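PDB 1QWR: putative mannose-6-phosphate isomerase YvyI from Bacillus subtilis, which probably catalyses the zinc-dependent interconversion of D-mannose 6-phosphate and D-fructose 6-phosphate. Local coordinates for residues Val14-Trp20 / Ser37-Trp42. Sequence-based numbering, arbitrary orientation.
Sequences VFKEKIW and STGECW. With SO4 (sulfate ion), chain C.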
loop_
_atom_site.group_PDB
_atom_site.type_symbol
_atom_site.label_atom_id
_atom_site.label_comp_id
_atom_site.label_asym_id
_atom_site.label_seq_id
_atom_site.Cartn_x
_atom_site.Cartn_y
_atom_site.Cartn_z
ATOM N N VAL A 14 4.194 -4.645 -11.344
ATOM C CA VAL A 14 3.458 -5.878 -11.601
ATOM C C VAL A 14 1.994 -5.448 -11.529
ATOM O O VAL A 14 1.665 -4.576 -10.725
ATOM C CB VAL A 14 3.722 -6.897 -10.474
ATOM C CG1 VAL A 14 2.819 -8.114 -10.623
ATOM C CG2 VAL A 14 5.187 -7.311 -10.504
ATOM N N PHE A 15 1.112 -6.040 -12.334
ATOM C CA PHE A 15 -0.291 -5.633 -12.298
ATOM C C PHE A 15 -1.268 -6.764 -12.018
ATOM O O PHE A 15 -1.007 -7.919 -12.354
ATOM C CB PHE A 15 -0.668 -4.938 -13.613
ATOM C CG PHE A 15 0.102 -3.666 -13.862
ATOM C CD1 PHE A 15 -0.287 -2.467 -13.270
ATOM C CD2 PHE A 15 1.247 -3.686 -14.640
ATOM C CE1 PHE A 15 0.473 -1.290 -13.449
ATOM C CE2 PHE A 15 2.010 -2.533 -14.825
ATOM C CZ PHE A 15 1.623 -1.330 -14.227
ATOM N N LYS A 16 -2.402 -6.422 -11.413
ATOM C CA LYS A 16 -3.423 -7.412 -11.103
ATOM C C LYS A 16 -4.802 -6.958 -11.555
ATOM O O LYS A 16 -5.259 -5.885 -11.180
ATOM C CB LYS A 16 -3.500 -7.681 -9.593
ATOM C CG LYS A 16 -2.229 -8.214 -8.966
ATOM C CD LYS A 16 -1.852 -9.586 -9.525
ATOM C CE LYS A 16 -0.699 -10.191 -8.736
ATOM N NZ LYS A 16 -0.143 -11.392 -9.425
ATOM N N GLU A 17 -5.470 -7.790 -12.347
ATOM C CA GLU A 17 -6.833 -7.482 -12.781
ATOM C C GLU A 17 -7.804 -7.633 -11.606
ATOM O O GLU A 17 -7.614 -8.485 -10.738
ATOM C CB GLU A 17 -7.261 -8.441 -13.897
ATOM C CG GLU A 17 -6.570 -8.200 -15.205
ATOM C CD GLU A 17 -6.919 -9.255 -16.243
ATOM O OE1 GLU A 17 -8.120 -9.571 -16.404
ATOM O OE2 GLU A 17 -5.987 -9.764 -16.898
ATOM N N LYS A 18 -8.842 -6.806 -11.586
ATOM C CA LYS A 18 -9.844 -6.844 -10.527
ATOM C C LYS A 18 -11.185 -6.469 -11.133
ATOM O O LYS A 18 -11.253 -5.597 -12.008
ATOM C CB LYS A 18 -9.501 -5.839 -9.429
ATOM C CG LYS A 18 -8.302 -6.220 -8.566
ATOM C CD LYS A 18 -8.682 -7.302 -7.548
ATOM C CE LYS A 18 -7.480 -7.680 -6.675
ATOM N NZ LYS A 18 -7.830 -8.623 -5.571
ATOM N N ILE A 19 -12.254 -7.103 -10.666
ATOM C CA ILE A 19 -13.554 -6.764 -11.219
ATOM C C ILE A 19 -13.855 -5.298 -10.953
ATOM O O ILE A 19 -14.593 -4.675 -11.712
ATOM C CB ILE A 19 -14.687 -7.645 -10.623
ATOM C CG1 ILE A 19 -14.880 -7.357 -9.128
ATOM C CG2 ILE A 19 -14.349 -9.105 -10.830
ATOM C CD1 ILE A 19 -16.091 -8.112 -8.513
ATOM N N TRP A 20 -13.273 -4.736 -9.888
ATOM C CA TRP A 20 -13.511 -3.342 -9.540
ATOM C C TRP A 20 -12.450 -2.394 -10.119
ATOM O O TRP A 20 -12.453 -1.189 -9.848
ATOM C CB TRP A 20 -13.569 -3.176 -8.015
ATOM C CG TRP A 20 -12.436 -3.840 -7.256
ATOM C CD1 TRP A 20 -12.468 -5.058 -6.626
ATOM C CD2 TRP A 20 -11.113 -3.312 -7.040
ATOM N NE1 TRP A 20 -11.248 -5.318 -6.032
ATOM C CE2 TRP A 20 -10.403 -4.262 -6.268
ATOM C CE3 TRP A 20 -10.464 -2.128 -7.424
ATOM C CZ2 TRP A 20 -9.068 -4.063 -5.868
ATOM C CZ3 TRP A 20 -9.143 -1.929 -7.032
ATOM C CH2 TRP A 20 -8.460 -2.894 -6.260
ATOM N N SER A 37 -9.641 -3.603 -16.883
ATOM C CA SER A 37 -10.151 -3.702 -15.512
ATOM C C SER A 37 -8.961 -4.040 -14.625
ATOM O O SER A 37 -8.910 -5.104 -14.033
ATOM C CB SER A 37 -11.201 -4.813 -15.369
ATOM O OG SER A 37 -12.451 -4.396 -15.879
ATOM N N THR A 38 -7.985 -3.136 -14.560
ATOM C CA THR A 38 -6.795 -3.377 -13.742
ATOM C C THR A 38 -6.970 -2.604 -12.432
ATOM O O THR A 38 -7.027 -1.381 -12.427
ATOM C CB THR A 38 -5.520 -2.909 -14.500
ATOM O OG1 THR A 38 -5.373 -3.697 -15.699
ATOM C CG2 THR A 38 -4.260 -3.076 -13.626
ATOM N N GLY A 39 -7.071 -3.331 -11.322
ATOM C CA GLY A 39 -7.264 -2.671 -10.050
ATOM C C GLY A 39 -6.010 -2.414 -9.245
ATOM O O GLY A 39 -5.956 -1.443 -8.487
ATOM N N GLU A 40 -4.990 -3.249 -9.404
ATOM C CA GLU A 40 -3.796 -3.051 -8.580
ATOM C C GLU A 40 -2.463 -3.043 -9.309
ATOM O O GLU A 40 -2.245 -3.794 -10.258
ATOM C CB GLU A 40 -3.723 -4.128 -7.479
ATOM C CG GLU A 40 -5.051 -4.402 -6.733
ATOM C CD GLU A 40 -4.896 -5.289 -5.484
ATOM O OE1 GLU A 40 -3.881 -6.010 -5.354
ATOM O OE2 GLU A 40 -5.817 -5.274 -4.624
ATOM N N CYS A 41 -1.589 -2.153 -8.856
ATOM C CA CYS A 41 -0.224 -2.099 -9.332
ATOM C C CYS A 41 0.591 -2.476 -8.081
ATOM O O CYS A 41 0.583 -1.729 -7.105
ATOM C CB CYS A 41 0.174 -0.688 -9.754
ATOM S SG CYS A 41 1.958 -0.533 -10.102
ATOM N N TRP A 42 1.230 -3.648 -8.092
ATOM C CA TRP A 42 2.092 -4.092 -6.998
ATOM C C TRP A 42 3.409 -3.399 -7.384
ATOM O O TRP A 42 4.170 -3.866 -8.244
ATOM C CB TRP A 42 2.186 -5.628 -7.014
ATOM C CG TRP A 42 0.873 -6.261 -6.567
ATOM C CD1 TRP A 42 -0.376 -5.704 -6.628
ATOM C CD2 TRP A 42 0.700 -7.568 -5.991
ATOM N NE1 TRP A 42 -1.318 -6.586 -6.121
ATOM C CE2 TRP A 42 -0.678 -7.734 -5.724
ATOM C CE3 TRP A 42 1.581 -8.610 -5.677
ATOM C CZ2 TRP A 42 -1.196 -8.903 -5.153
ATOM C CZ3 TRP A 42 1.068 -9.775 -5.107
ATOM C CH2 TRP A 42 -0.308 -9.907 -4.854
HETATM S S SO4 C . -10.608 -7.172 -2.962
HETATM O O1 SO4 C . -12.033 -6.761 -2.895
HETATM O O2 SO4 C . -10.218 -7.411 -4.355
HETATM O O3 SO4 C . -10.390 -8.382 -2.155
HETATM O O4 SO4 C . -9.781 -6.078 -2.417
HETATM O O HOH W 1 -5.717 -7.695 -3.434
HETATM O O HOH W 2 -14.633 -4.252 -14.439
#
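Lys16 lies across one face of the Trp42 indole: its CG sits 3.4 Å from Trp42 NE1, and its CE rides 3.7 Å from the centroid of the six-membered ring, close to the ring normal. A bend at chi2 (-64°) folds the lysine chain back over the ring, and NZ follows as a cation-pi partner, with its hydrogen bond going to the Lys49 carbonyl. Trp42 NE1, its partner close to the ring plane, donates a 2.7 Å bond to the anti lone pair of Glu40 OE1, which helps to hold the indole's rotation. A leucine in place of Trp42 would probably leave the Lys16 chain without its aromatic floor and Glu40 OE1 without this N-H donor. On the opposite face of the sheet, Cys41 SG approaches the Phe15 ring obliquely, 3.7 Å from CE1.

These pairs belong to two antiparallel strands of the type I phosphomannose isomerase catalytic domain, a member of the cupin clan. Between Lys16 and Glu17 the register slips at a classic beta bulge: Gly39 and Glu40 both face Lys16, whose O takes a straight bond from Glu40 N and a weak one from Gly39 N. Beyond it Lys18 N reaches Ser37 O at 3.0 Å. Gly39 packs beside Lys18 CB and Trp20 CZ3, and a CB on it would clash with both.

Past the bulge, Lys18 CB rests over the Trp20 ring, and Lys18 NZ and Trp20 NE1 each donate 2.9 Å bonds to sulfate O2. Ser97, Lys99, Arg210 and Arg196, the probable active-site arginine, complete this anion site, which may mimic the substrate phosphate. One water links Lys18 NZ to Glu40 OE2, while Lys88 forms a salt bridge with Glu40 OE1; the Glu40 side chain lies about 7 Å from the bound zinc ion.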